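Local coordinates for pirin family protein (Acinetobacter baumannii, PDB 6D0P), which probably acts as a metal-dependent quercetin 2,3-dioxygenase of the pirin family, binding one metal ion in the first of its two cupin domains, at residues S63-G68 against G264-N269; W129-S134 against E258-Y263; A102-L107 against S136-G141; Y26-Y31 against L42-A47; P182-D187 against V250-P255. All coordinates share one frame; numbering follows the deposited sequence.

Interaction 1 (S63-G68 against G264-N269). With MN (manganese (II) ion), chain G.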
# COMPACT_ATOMS: atom_id res chain seq x y z
N SER A 63 7.88 16.68 -8.24
CA SER A 63 7.89 17.18 -6.86
C SER A 63 6.47 17.40 -6.34
O SER A 63 5.70 18.12 -6.93
CB SER A 63 8.69 18.44 -6.79
OG SER A 63 8.76 18.88 -5.45
N HIS A 64 6.14 16.76 -5.23
CA HIS A 64 4.84 16.91 -4.60
C HIS A 64 5.01 16.68 -3.09
O HIS A 64 5.92 15.99 -2.66
CB HIS A 64 3.81 15.94 -5.18
CG HIS A 64 4.17 14.50 -4.99
ND1 HIS A 64 5.01 13.84 -5.85
CD2 HIS A 64 3.79 13.60 -4.05
CE1 HIS A 64 5.15 12.59 -5.45
NE2 HIS A 64 4.42 12.42 -4.34
N PRO A 65 4.14 17.28 -2.30
CA PRO A 65 4.23 17.14 -0.87
C PRO A 65 3.32 16.06 -0.28
O PRO A 65 2.35 15.62 -0.92
CB PRO A 65 3.76 18.51 -0.36
CG PRO A 65 2.72 18.91 -1.36
CD PRO A 65 3.25 18.39 -2.67
N HIS A 66 3.66 15.66 0.95
CA HIS A 66 2.82 14.80 1.78
C HIS A 66 2.96 15.25 3.23
O HIS A 66 4.07 15.66 3.65
CB HIS A 66 3.21 13.31 1.72
CG HIS A 66 3.09 12.66 0.39
ND1 HIS A 66 1.86 12.48 -0.22
CD2 HIS A 66 4.01 12.07 -0.41
CE1 HIS A 66 2.05 11.85 -1.38
NE2 HIS A 66 3.36 11.56 -1.50
N ARG A 67 1.87 15.16 3.98
CA ARG A 67 1.94 15.40 5.40
C ARG A 67 0.86 14.58 6.10
O ARG A 67 -0.29 14.52 5.61
CB ARG A 67 1.76 16.89 5.74
CG ARG A 67 1.60 17.17 7.23
CD ARG A 67 1.39 18.65 7.57
NE ARG A 67 2.62 19.42 7.42
CZ ARG A 67 2.72 20.73 7.65
NH1 ARG A 67 1.64 21.43 7.97
NH2 ARG A 67 3.90 21.31 7.56
N GLY A 68 1.23 13.96 7.22
CA GLY A 68 0.27 13.35 8.13
C GLY A 68 0.12 11.83 8.04
O GLY A 68 -0.63 11.26 8.85
N GLY A 264 -6.06 16.46 -1.07
CA GLY A 264 -4.92 16.14 -1.96
C GLY A 264 -3.89 15.21 -1.33
O GLY A 264 -4.19 14.08 -0.98
N PRO A 265 -2.66 15.69 -1.15
CA PRO A 265 -1.71 14.78 -0.51
C PRO A 265 -1.50 15.05 0.99
O PRO A 265 -0.47 14.66 1.57
CB PRO A 265 -0.46 15.06 -1.35
CG PRO A 265 -0.52 16.54 -1.56
CD PRO A 265 -1.99 16.88 -1.66
N PHE A 266 -2.47 15.69 1.62
CA PHE A 266 -2.42 15.93 3.05
C PHE A 266 -3.56 15.17 3.73
O PHE A 266 -4.69 15.21 3.25
CB PHE A 266 -2.57 17.41 3.38
CG PHE A 266 -1.66 18.33 2.61
CD1 PHE A 266 -0.29 18.19 2.68
CD2 PHE A 266 -2.18 19.41 1.90
CE1 PHE A 266 0.55 19.07 2.02
CE2 PHE A 266 -1.34 20.28 1.23
CZ PHE A 266 0.02 20.12 1.31
N VAL A 267 -3.28 14.48 4.84
CA VAL A 267 -4.34 13.82 5.59
C VAL A 267 -4.08 14.10 7.07
O VAL A 267 -3.07 13.61 7.62
CB VAL A 267 -4.43 12.30 5.33
CG1 VAL A 267 -5.53 11.69 6.18
CG2 VAL A 267 -4.65 11.98 3.86
N MSE A 268 -4.95 14.91 7.66
CA MSE A 268 -4.80 15.31 9.05
C MSE A 268 -6.06 14.94 9.80
O MSE A 268 -6.87 14.12 9.30
CB MSE A 268 -4.50 16.83 9.08
CG MSE A 268 -3.18 17.18 8.35
SE MSE A 268 -1.63 16.46 9.33
CE MSE A 268 -1.76 17.49 11.02
N ASN A 269 -6.24 15.49 11.00
CA ASN A 269 -7.42 15.17 11.81
C ASN A 269 -8.47 16.28 11.72
O ASN A 269 -9.67 16.00 11.95
CB ASN A 269 -7.06 14.91 13.28
CG ASN A 269 -6.17 13.70 13.46
OD1 ASN A 269 -4.99 13.85 13.76
ND2 ASN A 269 -6.71 12.50 13.22
MN MN G . 4.48 10.63 -3.13
O HOH W 1 4.79 8.43 -2.06
O HOH W 2 2.61 9.62 -3.81
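In H66, chi1 of -63° sets CG beside the backbone N, and chi2 turns the imidazole so that ND1 approaches P265 CB at 3.6 Å, while NE2 on the far side of the ring is directed at the metal. H64 takes the crowded position between backbone N and carbonyl carbon (chi1 62°), and this brings its own NE2 to the same ion. The setting is the metal site of the N-terminal cupin in a pirin-type bicupin. H64 NE2 and H66 NE2 each lie 2.2 Å from the manganese ion, whose other ligands are H108, E110 and two waters. H64 ND1 is hydrogen-bonded to G62 O, a second-shell bond that fixes the rotation of the ring. Outside the metal site, residues 266-268 run roughly parallel to the end of 64-68, joined through a single bridge of R67 with F266. V267 N donates to R67 O over 3.1 Å and is almost straight (171°); the bond from R67 N to P265 O, at 3.4 Å, is weak. The side chains close the join obliquely. The F266 ring puts CZ 4.0 Å from P65 CG, and R67 CG rests 3.9 Å from the selenium of M268, where the R67 chain passes before bending at chi3. Beyond that bend, the guanidinium binds A104 O and forms a salt bridge with D280. Packing is tightest at the prolines: P65 O sits 2.9 Å from P265 CB and is buried without a polar partner in the model.

Interaction 2 (W129-S134 against E258-Y263)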
# COMPACT_ATOMS: atom_id res chain seq x y z
N TRP A 129 -1.34 4.01 1.14
CA TRP A 129 -1.22 5.05 2.13
C TRP A 129 -1.77 4.50 3.45
O TRP A 129 -2.87 3.95 3.46
CB TRP A 129 -1.99 6.28 1.72
CG TRP A 129 -1.47 7.02 0.53
CD1 TRP A 129 -0.52 6.63 -0.37
CD2 TRP A 129 -1.98 8.28 0.06
NE1 TRP A 129 -0.35 7.60 -1.32
CE2 TRP A 129 -1.23 8.62 -1.09
CE3 TRP A 129 -2.93 9.18 0.55
CZ2 TRP A 129 -1.46 9.81 -1.78
CZ3 TRP A 129 -3.14 10.36 -0.13
CH2 TRP A 129 -2.43 10.66 -1.29
N VAL A 130 -1.03 4.69 4.52
CA VAL A 130 -1.39 4.27 5.86
C VAL A 130 -1.48 5.50 6.76
O VAL A 130 -0.52 6.32 6.83
CB VAL A 130 -0.38 3.26 6.43
CG1 VAL A 130 -0.79 2.77 7.81
CG2 VAL A 130 -0.18 2.09 5.48
N ASN A 131 -2.56 5.60 7.50
CA ASN A 131 -2.77 6.74 8.36
C ASN A 131 -1.96 6.59 9.64
O ASN A 131 -1.57 5.51 10.04
CB ASN A 131 -4.26 6.92 8.69
CG ASN A 131 -4.64 8.37 8.97
OD1 ASN A 131 -3.79 9.26 8.98
ND2 ASN A 131 -5.95 8.61 9.15
N LEU A 132 -1.67 7.73 10.25
CA LEU A 132 -1.01 7.79 11.55
C LEU A 132 -1.99 8.23 12.64
O LEU A 132 -2.89 9.07 12.41
CB LEU A 132 0.13 8.81 11.45
CG LEU A 132 1.32 8.37 10.59
CD1 LEU A 132 2.25 9.54 10.31
CD2 LEU A 132 2.06 7.24 11.26
N PRO A 133 -1.79 7.72 13.87
CA PRO A 133 -2.51 8.26 14.99
C PRO A 133 -2.20 9.76 15.09
O PRO A 133 -1.10 10.18 14.72
CB PRO A 133 -1.93 7.55 16.23
CG PRO A 133 -1.32 6.29 15.65
CD PRO A 133 -0.83 6.71 14.28
N SER A 134 -3.15 10.52 15.64
CA SER A 134 -3.05 11.96 15.76
C SER A 134 -1.72 12.39 16.38
O SER A 134 -1.05 13.30 15.88
CB SER A 134 -4.24 12.52 16.58
OG SER A 134 -4.27 11.92 17.86
N GLU A 258 -10.26 8.07 15.02
CA GLU A 258 -9.93 9.49 15.07
C GLU A 258 -10.46 10.12 13.78
O GLU A 258 -10.57 9.44 12.76
CB GLU A 258 -8.41 9.70 15.23
CG GLU A 258 -7.91 9.40 16.62
CD GLU A 258 -6.41 9.56 16.80
OE1 GLU A 258 -5.67 9.25 15.86
OE2 GLU A 258 -6.00 10.06 17.86
N PRO A 259 -10.78 11.40 13.82
CA PRO A 259 -11.30 12.05 12.62
C PRO A 259 -10.32 12.04 11.43
O PRO A 259 -9.11 12.06 11.62
CB PRO A 259 -11.56 13.51 13.02
CG PRO A 259 -11.49 13.52 14.52
CD PRO A 259 -10.56 12.38 14.88
N ILE A 260 -10.87 12.02 10.22
CA ILE A 260 -10.05 12.09 9.03
C ILE A 260 -10.44 13.35 8.24
O ILE A 260 -11.58 13.52 7.86
CB ILE A 260 -10.24 10.87 8.13
CG1 ILE A 260 -9.90 9.56 8.85
CG2 ILE A 260 -9.44 11.04 6.85
CD1 ILE A 260 -10.39 8.34 8.13
N GLU A 261 -9.47 14.23 8.04
CA GLU A 261 -9.68 15.41 7.21
C GLU A 261 -8.56 15.39 6.16
O GLU A 261 -7.37 15.60 6.49
CB GLU A 261 -9.68 16.69 8.05
CG GLU A 261 -10.70 16.68 9.18
CD GLU A 261 -12.13 16.98 8.78
OE1 GLU A 261 -12.33 17.66 7.75
OE2 GLU A 261 -13.05 16.55 9.51
N GLY A 262 -8.94 15.09 4.91
CA GLY A 262 -7.97 14.99 3.84
C GLY A 262 -8.17 16.02 2.76
O GLY A 262 -9.27 16.51 2.54
N TYR A 263 -7.08 16.34 2.10
CA TYR A 263 -7.09 17.26 0.98
C TYR A 263 -5.85 16.96 0.14
O TYR A 263 -4.72 17.14 0.62
CB TYR A 263 -7.08 18.71 1.47
CG TYR A 263 -7.07 19.73 0.37
CD1 TYR A 263 -8.21 20.02 -0.35
CD2 TYR A 263 -5.90 20.40 0.03
CE1 TYR A 263 -8.21 20.96 -1.37
CE2 TYR A 263 -5.88 21.34 -0.98
CZ TYR A 263 -7.04 21.62 -1.69
OH TYR A 263 -7.03 22.55 -2.69
O HOH W 3 -6.45 11.42 9.88
O HOH W 4 -5.52 9.74 13.10
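The carboxylate of E258 is the flat group that carries this contact, and S134 meets both of its oxygens. S134 N reaches OE1 from the syn side, only 20° out of the carboxylate plane, whereas S134 OG comes to OE2 from above that plane. The first bond measures 2.8 Å from S134 N to E258 OE1; the second, S134 OG to E258 OE2, is short at 2.5 Å. Both S134 donors can serve one group because OG stands between the backbone N and the carbonyl carbon (chi1 57°), while the E258 chain is extended beyond CG and delivers the carboxylate tip first. P133 CA lies alongside, 3.4 Å from E258 OE1. A water 2.8 Å from both L132 O and E258 OE1 bridges the segments next to the paired bonds. A second water accepts from N131 ND2 at 2.9 Å and lies between that nitrogen and P259 O. The N131 amide splits its duties: ND2 also packs 4.1 Å from I260 CG1, while OD1 takes L132 N from above its carbonyl plane and is bound by K137 NZ. The contact thus ties the loop leaving strand 121-131 of the N-terminal cupin to the loop leading into strand 261-263. W129 and N131 rest on strand 41-52, while E261 and Y263 lean on helix 271-282.

Interaction 3 (A102-L107 against S136-G141)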
# COMPACT_ATOMS: atom_id res chain seq x y z
N ALA A 102 5.70 10.24 6.02
CA ALA A 102 5.75 11.64 5.66
C ALA A 102 5.75 12.48 6.94
O ALA A 102 6.47 13.49 7.02
CB ALA A 102 4.58 12.00 4.77
N GLY A 103 4.90 12.12 7.90
CA GLY A 103 4.88 12.84 9.16
C GLY A 103 4.65 14.33 8.97
O GLY A 103 3.76 14.73 8.22
N ALA A 104 5.50 15.14 9.60
CA ALA A 104 5.42 16.60 9.58
C ALA A 104 5.57 17.13 8.15
O ALA A 104 5.17 18.27 7.89
CB ALA A 104 6.46 17.22 10.49
N GLY A 105 6.19 16.35 7.26
CA GLY A 105 6.23 16.76 5.88
C GLY A 105 7.44 16.27 5.10
O GLY A 105 8.52 16.09 5.63
N VAL A 106 7.20 16.03 3.83
CA VAL A 106 8.20 15.67 2.87
C VAL A 106 7.78 16.28 1.53
O VAL A 106 6.57 16.42 1.24
CB VAL A 106 8.36 14.13 2.75
CG1 VAL A 106 7.10 13.48 2.20
CG2 VAL A 106 9.54 13.73 1.90
N LEU A 107 8.78 16.61 0.73
CA LEU A 107 8.57 17.03 -0.65
C LEU A 107 9.43 16.10 -1.51
O LEU A 107 10.68 16.09 -1.34
CB LEU A 107 8.99 18.49 -0.81
CG LEU A 107 8.69 19.12 -2.16
CD1 LEU A 107 7.19 19.35 -2.32
CD2 LEU A 107 9.44 20.43 -2.34
N SER A 136 1.11 11.08 16.31
CA SER A 136 2.28 10.73 15.53
C SER A 136 2.34 11.51 14.21
O SER A 136 3.35 11.47 13.52
CB SER A 136 2.27 9.23 15.22
OG SER A 136 2.21 8.45 16.41
N LYS A 137 1.29 12.24 13.87
CA LYS A 137 1.24 12.86 12.56
C LYS A 137 2.34 13.88 12.33
O LYS A 137 2.78 14.03 11.18
CB LYS A 137 -0.11 13.54 12.33
CG LYS A 137 -1.22 12.57 12.04
CD LYS A 137 -2.51 13.27 11.74
CE LYS A 137 -3.58 12.32 11.25
NZ LYS A 137 -3.27 11.81 9.90
N MSE A 138 2.76 14.60 13.37
CA MSE A 138 3.77 15.66 13.16
C MSE A 138 5.17 15.24 13.59
O MSE A 138 6.01 16.10 13.86
CB MSE A 138 3.34 16.99 13.81
CG MSE A 138 2.00 17.47 13.23
SE MSE A 138 2.20 18.03 11.33
CE MSE A 138 3.28 19.65 11.55
N THR A 139 5.43 13.94 13.64
CA THR A 139 6.78 13.45 13.88
C THR A 139 7.60 13.70 12.61
O THR A 139 7.05 13.78 11.54
CB THR A 139 6.81 11.96 14.27
OG1 THR A 139 6.11 11.15 13.31
CG2 THR A 139 6.20 11.70 15.63
N PRO A 140 8.92 13.82 12.74
CA PRO A 140 9.73 14.04 11.55
C PRO A 140 9.61 12.90 10.54
O PRO A 140 9.51 11.70 10.92
CB PRO A 140 11.19 14.14 12.05
CG PRO A 140 11.05 14.44 13.54
CD PRO A 140 9.73 13.80 13.95
N GLY A 141 9.57 13.28 9.27
CA GLY A 141 9.53 12.32 8.17
C GLY A 141 10.76 11.41 8.20
O GLY A 141 11.84 11.83 8.61
O HOH W 5 9.58 15.96 8.20
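T139 O is approached by two groups from across the contact. A104 N donates to it over 2.8 Å with an N-H...O angle of 157°, and G103 CA adds a CH...O contact at 3.4 Å. The motif is a pair of beta turns set against each other: a type II' turn from A102 to G105, which leads into strand 106-112 of the N-terminal cupin, and a type I turn from S136 to T139. In the first, G103 has the positive phi (56°) of the type II' position and, having no side chain, lets T139 O close in on its backbone. In the second, S136 O is gripped twice by T139. T139 OG1 bonds to S136 O at 2.8 Å in the carbonyl plane, and T139 N closes the turn on the same oxygen. The crossing is close elsewhere too: K137 O lies 2.9 Å from G103 C. Apolar contact is slight. M138 leaves CA directed away, but bends at chi2 and chi3 bring the selenomethionine tip back, with SE 3.9 Å from A104 CA and CE beside A104 CB. K137 sends its ammonium out of the contact, where, besides its bond to N131, NZ binds G68 O and V267 O and thereby links the second turn to both partners of the neighbouring strand contact. At the outer end a single water joins the segments, donating to G105 O at 2.8 Å and accepting from G141 N.

Interaction 4 (Y26-Y31 against L42-A47)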
# COMPACT_ATOMS: atom_id res chain seq x y z
N TYR A 26 -4.91 1.71 -10.99
CA TYR A 26 -6.30 1.45 -10.68
C TYR A 26 -6.42 1.71 -9.18
O TYR A 26 -5.73 1.03 -8.37
CB TYR A 26 -6.68 -0.01 -10.98
CG TYR A 26 -6.53 -0.38 -12.43
CD1 TYR A 26 -5.30 -0.76 -12.96
CD2 TYR A 26 -7.60 -0.27 -13.30
CE1 TYR A 26 -5.15 -1.07 -14.31
CE2 TYR A 26 -7.46 -0.56 -14.65
CZ TYR A 26 -6.25 -0.99 -15.15
OH TYR A 26 -6.16 -1.27 -16.48
N ASN A 27 -7.18 2.72 -8.82
CA ASN A 27 -7.41 3.02 -7.43
C ASN A 27 -8.34 1.94 -6.90
O ASN A 27 -9.47 1.85 -7.38
CB ASN A 27 -8.06 4.39 -7.21
CG ASN A 27 -8.33 4.62 -5.75
OD1 ASN A 27 -9.48 4.58 -5.32
ND2 ASN A 27 -7.28 4.72 -4.96
N LEU A 28 -7.89 1.15 -5.95
CA LEU A 28 -8.74 0.05 -5.43
C LEU A 28 -9.53 0.50 -4.21
O LEU A 28 -10.60 -0.05 -3.93
CB LEU A 28 -7.87 -1.17 -5.17
CG LEU A 28 -7.10 -1.67 -6.38
CD1 LEU A 28 -6.46 -3.01 -6.09
CD2 LEU A 28 -8.01 -1.76 -7.60
N PHE A 29 -9.01 1.47 -3.46
CA PHE A 29 -9.81 2.07 -2.40
C PHE A 29 -9.22 3.43 -2.04
O PHE A 29 -8.01 3.72 -2.25
CB PHE A 29 -9.98 1.15 -1.17
CG PHE A 29 -8.75 0.79 -0.38
CD1 PHE A 29 -8.12 1.71 0.44
CD2 PHE A 29 -8.25 -0.51 -0.39
CE1 PHE A 29 -7.00 1.35 1.17
CE2 PHE A 29 -7.16 -0.88 0.36
CZ PHE A 29 -6.53 0.06 1.15
N SER A 30 -10.11 4.25 -1.50
CA SER A 30 -9.77 5.58 -1.05
C SER A 30 -10.61 5.95 0.19
O SER A 30 -11.79 5.66 0.25
CB SER A 30 -9.98 6.58 -2.16
OG SER A 30 -9.78 7.90 -1.66
N TYR A 31 -9.99 6.71 1.09
CA TYR A 31 -10.63 7.21 2.32
C TYR A 31 -11.77 8.18 1.95
O TYR A 31 -12.67 8.41 2.73
CB TYR A 31 -9.63 7.96 3.21
CG TYR A 31 -9.13 9.26 2.65
CD1 TYR A 31 -9.81 10.44 2.90
CD2 TYR A 31 -7.98 9.33 1.90
CE1 TYR A 31 -9.38 11.65 2.38
CE2 TYR A 31 -7.51 10.52 1.39
CZ TYR A 31 -8.23 11.69 1.62
OH TYR A 31 -7.77 12.88 1.12
N LEU A 42 -5.67 4.26 4.08
CA LEU A 42 -6.24 5.48 3.46
C LEU A 42 -6.45 5.35 1.94
O LEU A 42 -7.39 5.94 1.41
CB LEU A 42 -5.27 6.64 3.69
CG LEU A 42 -5.21 7.20 5.11
CD1 LEU A 42 -4.03 8.15 5.24
CD2 LEU A 42 -6.53 7.86 5.48
N LEU A 43 -5.59 4.61 1.27
CA LEU A 43 -5.61 4.58 -0.19
C LEU A 43 -4.77 3.41 -0.70
O LEU A 43 -3.74 3.10 -0.14
CB LEU A 43 -5.02 5.90 -0.69
CG LEU A 43 -5.08 6.10 -2.20
CD1 LEU A 43 -5.93 7.30 -2.55
CD2 LEU A 43 -3.71 6.19 -2.79
N LEU A 44 -5.22 2.81 -1.79
CA LEU A 44 -4.44 1.77 -2.48
C LEU A 44 -4.58 2.00 -3.98
O LEU A 44 -5.71 1.99 -4.55
CB LEU A 44 -4.90 0.36 -2.09
CG LEU A 44 -3.96 -0.77 -2.51
CD1 LEU A 44 -4.32 -2.08 -1.81
CD2 LEU A 44 -3.95 -0.99 -4.01
N ASP A 45 -3.43 2.24 -4.60
CA ASP A 45 -3.32 2.39 -6.05
C ASP A 45 -2.50 1.22 -6.59
O ASP A 45 -1.38 0.96 -6.12
CB ASP A 45 -2.63 3.69 -6.46
CG ASP A 45 -3.52 4.92 -6.45
OD1 ASP A 45 -4.76 4.75 -6.43
OD2 ASP A 45 -2.94 6.04 -6.52
N TYR A 46 -3.05 0.53 -7.57
CA TYR A 46 -2.34 -0.61 -8.16
C TYR A 46 -1.95 -0.34 -9.60
O TYR A 46 -2.81 -0.19 -10.48
CB TYR A 46 -3.21 -1.86 -8.07
CG TYR A 46 -2.70 -3.07 -8.81
CD1 TYR A 46 -1.38 -3.47 -8.71
CD2 TYR A 46 -3.55 -3.87 -9.55
CE1 TYR A 46 -0.91 -4.61 -9.35
CE2 TYR A 46 -3.09 -5.02 -10.19
CZ TYR A 46 -1.77 -5.38 -10.11
OH TYR A 46 -1.31 -6.51 -10.75
N ALA A 47 -0.65 -0.27 -9.87
CA ALA A 47 -0.18 -0.20 -11.24
C ALA A 47 -0.09 -1.63 -11.76
O ALA A 47 0.90 -2.33 -11.48
CB ALA A 47 1.15 0.50 -11.32
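The F29 ring and L44 form the main bump and hollow: L44 CB sits over one face of the ring, 3.7 Å from its centroid and 18° off the ring normal. F29 presents that face because its CG stands between the backbone N and the carbonyl carbon (chi1 65°), folding the ring across the partner strand. At a classic beta bulge L28 and F29 both face L44; L28 lies against the L44 branch end, with CD1 3.8 Å from L44 CD2 and 4.0 Å from Y46 CB. L28 N donates to L44 O at 2.7 Å, and L44 N returns a bond to F29 O at 3.0 Å. The other face of the sheet is polar around N27. Its ND2 donates to D45 OD1 at 2.9 Å, in the N27 amide plane but with amide and carboxylate planes 84° apart, and also to F29 O. F29 O is therefore gripped by N27 ND2 and L44 N from opposite faces of its plane, while N27 OD1 goes to R33. At the far end Y31 CB meets L42 CD2 at 3.8 Å. This antiparallel pair belongs to the N-terminal cupin sheet: strand 41-52 is flanked by 23-30 on one side and 121-131 on the other. L28, F29 and L44 press on strand 205-210 of the C-terminal cupin, and S30 caps the helix 31-34 through D32 N.

Interaction 5 (P182-D187 against V250-P255)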
# COMPACT_ATOMS: atom_id res chain seq x y z
N PRO A 182 -0.95 -0.88 15.76
CA PRO A 182 -0.97 -2.32 15.44
C PRO A 182 -1.63 -2.56 14.07
O PRO A 182 -2.80 -2.22 13.88
CB PRO A 182 -1.79 -2.97 16.56
CG PRO A 182 -1.65 -1.99 17.71
CD PRO A 182 -1.73 -0.66 17.00
N LEU A 183 -0.87 -3.13 13.14
CA LEU A 183 -1.37 -3.38 11.82
C LEU A 183 -0.51 -4.42 11.10
O LEU A 183 0.66 -4.68 11.48
CB LEU A 183 -1.48 -2.06 11.03
CG LEU A 183 -0.19 -1.37 10.63
CD1 LEU A 183 0.32 -1.88 9.30
CD2 LEU A 183 -0.39 0.13 10.53
N ASN A 184 -1.15 -5.05 10.13
CA ASN A 184 -0.54 -6.07 9.28
C ASN A 184 -0.64 -5.65 7.82
O ASN A 184 -1.70 -5.18 7.34
CB ASN A 184 -1.24 -7.42 9.39
CG ASN A 184 -1.01 -8.11 10.71
OD1 ASN A 184 0.13 -8.40 11.06
ND2 ASN A 184 -2.09 -8.41 11.43
N VAL A 185 0.46 -5.87 7.12
CA VAL A 185 0.48 -5.74 5.68
C VAL A 185 1.18 -7.00 5.19
O VAL A 185 2.38 -7.19 5.45
CB VAL A 185 1.16 -4.47 5.14
CG1 VAL A 185 1.27 -4.51 3.62
CG2 VAL A 185 0.43 -3.21 5.57
N TRP A 186 0.39 -7.87 4.57
CA TRP A 186 0.90 -9.12 4.06
C TRP A 186 0.65 -9.18 2.55
O TRP A 186 -0.42 -8.78 2.09
CB TRP A 186 0.22 -10.33 4.72
CG TRP A 186 0.20 -10.33 6.21
CD1 TRP A 186 1.13 -9.81 7.06
CD2 TRP A 186 -0.78 -10.99 7.04
NE1 TRP A 186 0.77 -10.04 8.36
CE2 TRP A 186 -0.40 -10.77 8.38
CE3 TRP A 186 -1.96 -11.69 6.77
CZ2 TRP A 186 -1.15 -11.25 9.45
CZ3 TRP A 186 -2.72 -12.16 7.83
CH2 TRP A 186 -2.30 -11.95 9.15
N ASP A 187 1.61 -9.65 1.76
CA ASP A 187 1.32 -9.80 0.33
C ASP A 187 1.73 -11.21 -0.09
O ASP A 187 2.43 -11.92 0.63
CB ASP A 187 1.94 -8.68 -0.52
CG ASP A 187 3.40 -8.84 -0.88
OD1 ASP A 187 4.03 -9.74 -0.33
OD2 ASP A 187 3.89 -8.04 -1.72
N VAL A 250 -3.21 -8.78 2.12
CA VAL A 250 -4.12 -8.76 3.26
C VAL A 250 -3.67 -7.58 4.14
O VAL A 250 -2.51 -7.51 4.53
CB VAL A 250 -4.13 -10.08 4.02
CG1 VAL A 250 -4.91 -9.99 5.32
CG2 VAL A 250 -4.65 -11.21 3.16
N LEU A 251 -4.60 -6.68 4.42
CA LEU A 251 -4.31 -5.49 5.20
C LEU A 251 -5.21 -5.52 6.43
O LEU A 251 -6.43 -5.60 6.28
CB LEU A 251 -4.63 -4.26 4.36
CG LEU A 251 -4.02 -4.23 2.97
CD1 LEU A 251 -4.57 -3.03 2.21
CD2 LEU A 251 -2.50 -4.17 3.03
N THR A 252 -4.63 -5.49 7.62
CA THR A 252 -5.46 -5.45 8.83
C THR A 252 -4.88 -4.40 9.77
O THR A 252 -3.68 -4.07 9.70
CB THR A 252 -5.53 -6.79 9.58
OG1 THR A 252 -4.42 -6.94 10.48
CG2 THR A 252 -5.56 -7.97 8.65
N GLY A 253 -5.73 -3.92 10.66
CA GLY A 253 -5.24 -3.01 11.63
C GLY A 253 -6.28 -2.56 12.63
O GLY A 253 -7.51 -2.60 12.39
N GLN A 254 -5.77 -2.14 13.78
CA GLN A 254 -6.60 -1.56 14.81
C GLN A 254 -7.13 -0.24 14.27
O GLN A 254 -6.34 0.61 13.83
CB GLN A 254 -5.79 -1.33 16.09
CG GLN A 254 -6.60 -0.69 17.21
CD GLN A 254 -7.71 -1.60 17.68
OE1 GLN A 254 -7.53 -2.80 17.81
NE2 GLN A 254 -8.88 -1.03 17.93
N PRO A 255 -8.46 -0.07 14.24
CA PRO A 255 -9.02 1.19 13.75
C PRO A 255 -8.51 2.36 14.62
O PRO A 255 -8.38 2.21 15.82
CB PRO A 255 -10.54 1.07 13.82
CG PRO A 255 -10.82 -0.39 14.03
CD PRO A 255 -9.53 -1.02 14.51
O HOH W 6 -3.64 0.42 13.46
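N184 and T252 lie side by side in the tight middle of this antiparallel pair, where N184 ND2 donates to T252 OG1 at 2.9 Å with the acceptor close to the amide plane. The backbones bond there in both directions, N184 N to T252 O measuring 2.7 Å. One step on, W186 and V250 form the next hydrogen-bonded pair; W186 CE3 meets V250 CG1 at 3.7 Å, and the chi1 of -52° sets the indole beside its own backbone N. N184 CB lies over one face of the W186 indole, toward its rim, 3.3 Å above the plane. On the opposite face of the sheet V185 CG1 rests 3.8 Å from L251 CD2, the two side chains pointing the same way into the core between the cupins, where F41 and L128 meet them. Towards P182 the contact relaxes. Q254 N still reaches P182 O at 3.0 Å, nearly straight, but beyond it a water donates to both P182 O and Q254 O, the former at 2.8 Å, and P182 is exposed. Strands 183-190 and 245-253 are sheet neighbours, the apolar face of V185 and L251 turned to the N-terminal cupin and the N184-T252 face to its own domain, as in one wall of a bicupin's C-terminal beta-barrel.

In the fold
Interaction 1 carries two of the manganese ligands, and interactions 2 and 3 both touch it, their centres about 10 and 9 Å from its own. K137 ties interactions 1, 2 and 3 together. A backbone bond from M268 N to E261 O (2.8 Å) pairs the strands of interactions 1 and 2. Interaction 4 shares its sheet with interaction 2 through W129, and the side chain of L43 is about 9 Å from the ion. Interaction 5 lies farther off, its centre about 22 Å from that of interaction 1, and touches interaction 4 where F29 CZ meets L251 CD1 at 3.8 Å, between the cupins.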